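Local atomic coordinates of ethyl acetate hydrolase (Pseudomonas veronii, PDB entry 5EFZ), a protein that hydrolyses ethyl acetate to ethanol and acetate, a step in the breakdown of short-chain methyl ketones such as 2-butanone. Residues E20-F25 against N101-S106. Numbering follows the deposited sequence.
Sequences ENHGPF and NGLSSS. With EDO (1,2-ethanediol), chain G.
The backbones come closest at His22 and Leu103, with CA atoms 8.5 Å apart, so side chains alone span the gap. His22 ends a short helix, and a cis peptide bond precedes Pro24. The two methyls of Leu103 reach the CB side of His22 and the ring of Phe25. Its CD1 lies 3.7 Å from His22 CB and also meets Phe25 CE2. Its CD2 sits 3.9 Å from Phe25 CZ. Phe25 has CG between its backbone N and carbonyl carbon (chi1 61°), which turns the ring toward the leucine. His22 O lies in the ring plane, at its edge. Replacing Phe25 by an alanine would probably strip both methyls of Leu103 of their ring contact and open a gap beside the leucine. His22 ND1 is hydrogen-bonded to Thr71 OG1, outside the two segments. Asn101 OD1 accepts from Ser104 N (3.2 Å), nearly along the C=O axis, and from Leu103 N (2.9 Å), 51° above the carbonyl plane. A 1,2-ethanediol, probably from the crystallisation liquor, donates to Leu103 O through O2 (2.6 Å). The contact is buried and packs the N-terminal segment against the loop after strand 92-96 of the alpha/beta hydrolase fold, where Asn101 forms an Asx turn.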
ATOM      1  N   GLU A  20      31.886  13.435   2.911  1.00 38.47           N
ATOM      2  CA  GLU A  20      31.972  12.979   4.290  1.00 44.81           C
ATOM      3  C   GLU A  20      30.901  11.937   4.579  1.00 41.47           C
ATOM      4  O   GLU A  20      31.137  10.961   5.297  1.00 41.54           O
ATOM      5  CB  GLU A  20      31.830  14.170   5.251  1.00 54.51           C
ATOM      6  CG  GLU A  20      31.943  13.836   6.747  1.00 64.06           C
ATOM      7  CD  GLU A  20      33.333  13.376   7.192  1.00 72.74           C
ATOM      8  OE1 GLU A  20      34.307  13.519   6.422  1.00 76.04           O
ATOM      9  OE2 GLU A  20      33.457  12.886   8.336  1.00 76.39           O
ATOM     10  N   ASN A  21      29.722  12.142   4.003  1.00 36.99           N
ATOM     11  CA  ASN A  21      28.612  11.217   4.205  1.00 34.96           C
ATOM     12  C   ASN A  21      28.544  10.071   3.209  1.00 32.72           C
ATOM     13  O   ASN A  21      28.097   8.988   3.568  1.00 34.33           O
ATOM     14  CB  ASN A  21      27.276  11.957   4.154  1.00 36.08           C
ATOM     15  CG  ASN A  21      27.035  12.806   5.367  1.00 41.23           C
ATOM     16  OD1 ASN A  21      27.621  12.572   6.425  1.00 44.02           O
ATOM     17  ND2 ASN A  21      26.170  13.815   5.222  1.00 41.08           N
ATOM     18  N   HIS A  22      28.955  10.295   1.962  1.00 28.02           N
ATOM     19  CA  HIS A  22      28.694   9.298   0.918  1.00 25.74           C
ATOM     20  C   HIS A  22      29.906   8.817   0.159  1.00 28.12           C
ATOM     21  O   HIS A  22      29.781   7.998  -0.749  1.00 27.09           O
ATOM     22  CB  HIS A  22      27.698   9.848  -0.095  1.00 23.07           C
ATOM     23  CG  HIS A  22      26.422  10.299   0.523  1.00 21.44           C
ATOM     24  ND1 HIS A  22      25.391   9.428   0.814  1.00 22.13           N
ATOM     25  CD2 HIS A  22      26.003  11.524   0.922  1.00 23.26           C
ATOM     26  CE1 HIS A  22      24.398  10.099   1.368  1.00 23.55           C
ATOM     27  NE2 HIS A  22      24.740  11.374   1.440  1.00 24.88           N
ATOM     28  N   GLY A  23      31.072   9.342   0.522  1.00 31.29           N
ATOM     29  CA  GLY A  23      32.269   9.064  -0.221  1.00 33.35           C
ATOM     30  C   GLY A  23      32.996   7.860   0.338  1.00 37.39           C
ATOM     31  O   GLY A  23      32.558   7.252   1.317  1.00 35.42           O
ATOM     32  N   PRO A  24      34.147   7.534  -0.260  1.00 41.70           N
ATOM     33  CA  PRO A  24      34.726   8.305  -1.368  1.00 40.76           C
ATOM     34  C   PRO A  24      34.041   8.091  -2.723  1.00 37.05           C
ATOM     35  O   PRO A  24      33.519   7.010  -3.015  1.00 39.48           O
ATOM     36  CB  PRO A  24      36.182   7.811  -1.396  1.00 43.96           C
ATOM     37  CG  PRO A  24      36.129   6.471  -0.815  1.00 44.07           C
ATOM     38  CD  PRO A  24      35.111   6.563   0.283  1.00 44.09           C
ATOM     39  N   PHE A  25      33.977   9.158  -3.515  1.00 33.52           N
ATOM     40  CA  PHE A  25      33.515   9.067  -4.898  1.00 30.90           C
ATOM     41  C   PHE A  25      34.250  10.130  -5.701  1.00 33.05           C
ATOM     42  O   PHE A  25      34.741  11.102  -5.139  1.00 34.33           O
ATOM     43  CB  PHE A  25      31.992   9.234  -5.019  1.00 28.01           C
ATOM     44  CG  PHE A  25      31.469  10.572  -4.535  1.00 28.84           C
ATOM     45  CD1 PHE A  25      31.585  11.713  -5.333  1.00 26.54           C
ATOM     46  CD2 PHE A  25      30.850  10.680  -3.298  1.00 28.61           C
ATOM     47  CE1 PHE A  25      31.098  12.930  -4.899  1.00 27.27           C
ATOM     48  CE2 PHE A  25      30.367  11.889  -2.850  1.00 29.13           C
ATOM     49  CZ  PHE A  25      30.492  13.028  -3.650  1.00 29.42           C
ATOM     50  N   ASN A 101      20.381  12.817  -7.984  1.00 19.32           N
ATOM     51  CA  ASN A 101      20.391  12.243  -6.636  1.00 18.66           C
ATOM     52  C   ASN A 101      21.159  13.062  -5.601  1.00 20.51           C
ATOM     53  O   ASN A 101      21.308  12.613  -4.454  1.00 19.45           O
ATOM     54  CB  ASN A 101      20.956  10.794  -6.668  1.00 13.38           C
ATOM     55  CG  ASN A 101      22.479  10.722  -6.463  1.00 19.37           C
ATOM     56  OD1 ASN A 101      23.254  11.567  -6.946  1.00 17.19           O
ATOM     57  ND2 ASN A 101      22.915   9.667  -5.777  1.00 18.05           N
ATOM     58  N   GLY A 102      21.641  14.243  -6.003  1.00 20.67           N
ATOM     59  CA  GLY A 102      22.371  15.140  -5.106  1.00 19.42           C
ATOM     60  C   GLY A 102      23.888  15.028  -5.141  1.00 19.96           C
ATOM     61  O   GLY A 102      24.595  15.948  -4.695  1.00 19.15           O
ATOM     62  N   LEU A 103      24.404  13.904  -5.652  1.00 17.67           N
ATOM     63  CA  LEU A 103      25.856  13.733  -5.815  1.00 18.35           C
ATOM     64  C   LEU A 103      26.265  13.995  -7.259  1.00 20.83           C
ATOM     65  O   LEU A 103      27.132  14.834  -7.530  1.00 21.21           O
ATOM     66  CB  LEU A 103      26.296  12.330  -5.376  1.00 19.74           C
ATOM     67  CG  LEU A 103      26.085  12.023  -3.878  1.00 21.63           C
ATOM     68  CD1 LEU A 103      26.710  10.692  -3.542  1.00 20.35           C
ATOM     69  CD2 LEU A 103      26.634  13.144  -2.990  1.00 22.65           C
ATOM     70  N   SER A 104      25.644  13.285  -8.193  1.00 19.92           N
ATOM     71  CA  SER A 104      25.757  13.645  -9.601  1.00 20.22           C
ATOM     72  C   SER A 104      25.016  14.985  -9.821  1.00 20.76           C
ATOM     73  O   SER A 104      24.339  15.473  -8.921  1.00 21.29           O
ATOM     74  CB  SER A 104      25.162  12.546 -10.493  1.00 19.35           C
ATOM     75  OG  SER A 104      25.928  11.344 -10.389  1.00 19.35           O
ATOM     76  N   SER A 105      25.131  15.553 -11.023  1.00 20.97           N
ATOM     77  CA  SER A 105      24.438  16.804 -11.356  1.00 23.79           C
ATOM     78  C   SER A 105      22.976  16.711 -10.993  1.00 23.94           C
ATOM     79  O   SER A 105      22.310  15.778 -11.398  1.00 21.47           O
ATOM     80  CB  SER A 105      24.576  17.116 -12.846  1.00 21.32           C
ATOM     81  OG  SER A 105      25.900  17.505 -13.137  1.00 23.65           O
ATOM     82  N   SER A 106      22.485  17.690 -10.237  1.00 22.22           N
ATOM     83  CA  SER A 106      21.158  17.645  -9.662  1.00 18.59           C
ATOM     84  C   SER A 106      20.615  19.063  -9.426  1.00 18.82           C
ATOM     85  O   SER A 106      21.355  20.045  -9.516  1.00 19.83           O
ATOM     86  CB  SER A 106      21.169  16.888  -8.320  1.00 18.63           C
ATOM     87  OG  SER A 106      21.754  15.593  -8.439  1.00 20.52           O
TER
HETATM   88  C1  EDO G 401      27.703  17.465  -3.878  1.00 51.26           C
HETATM   89  O1  EDO G 401      28.795  16.590  -3.544  1.00 50.45           O
HETATM   90  C2  EDO G 401      27.833  17.924  -5.325  1.00 51.99           C
HETATM   91  O2  EDO G 401      28.200  16.803  -6.147  1.00 48.89           O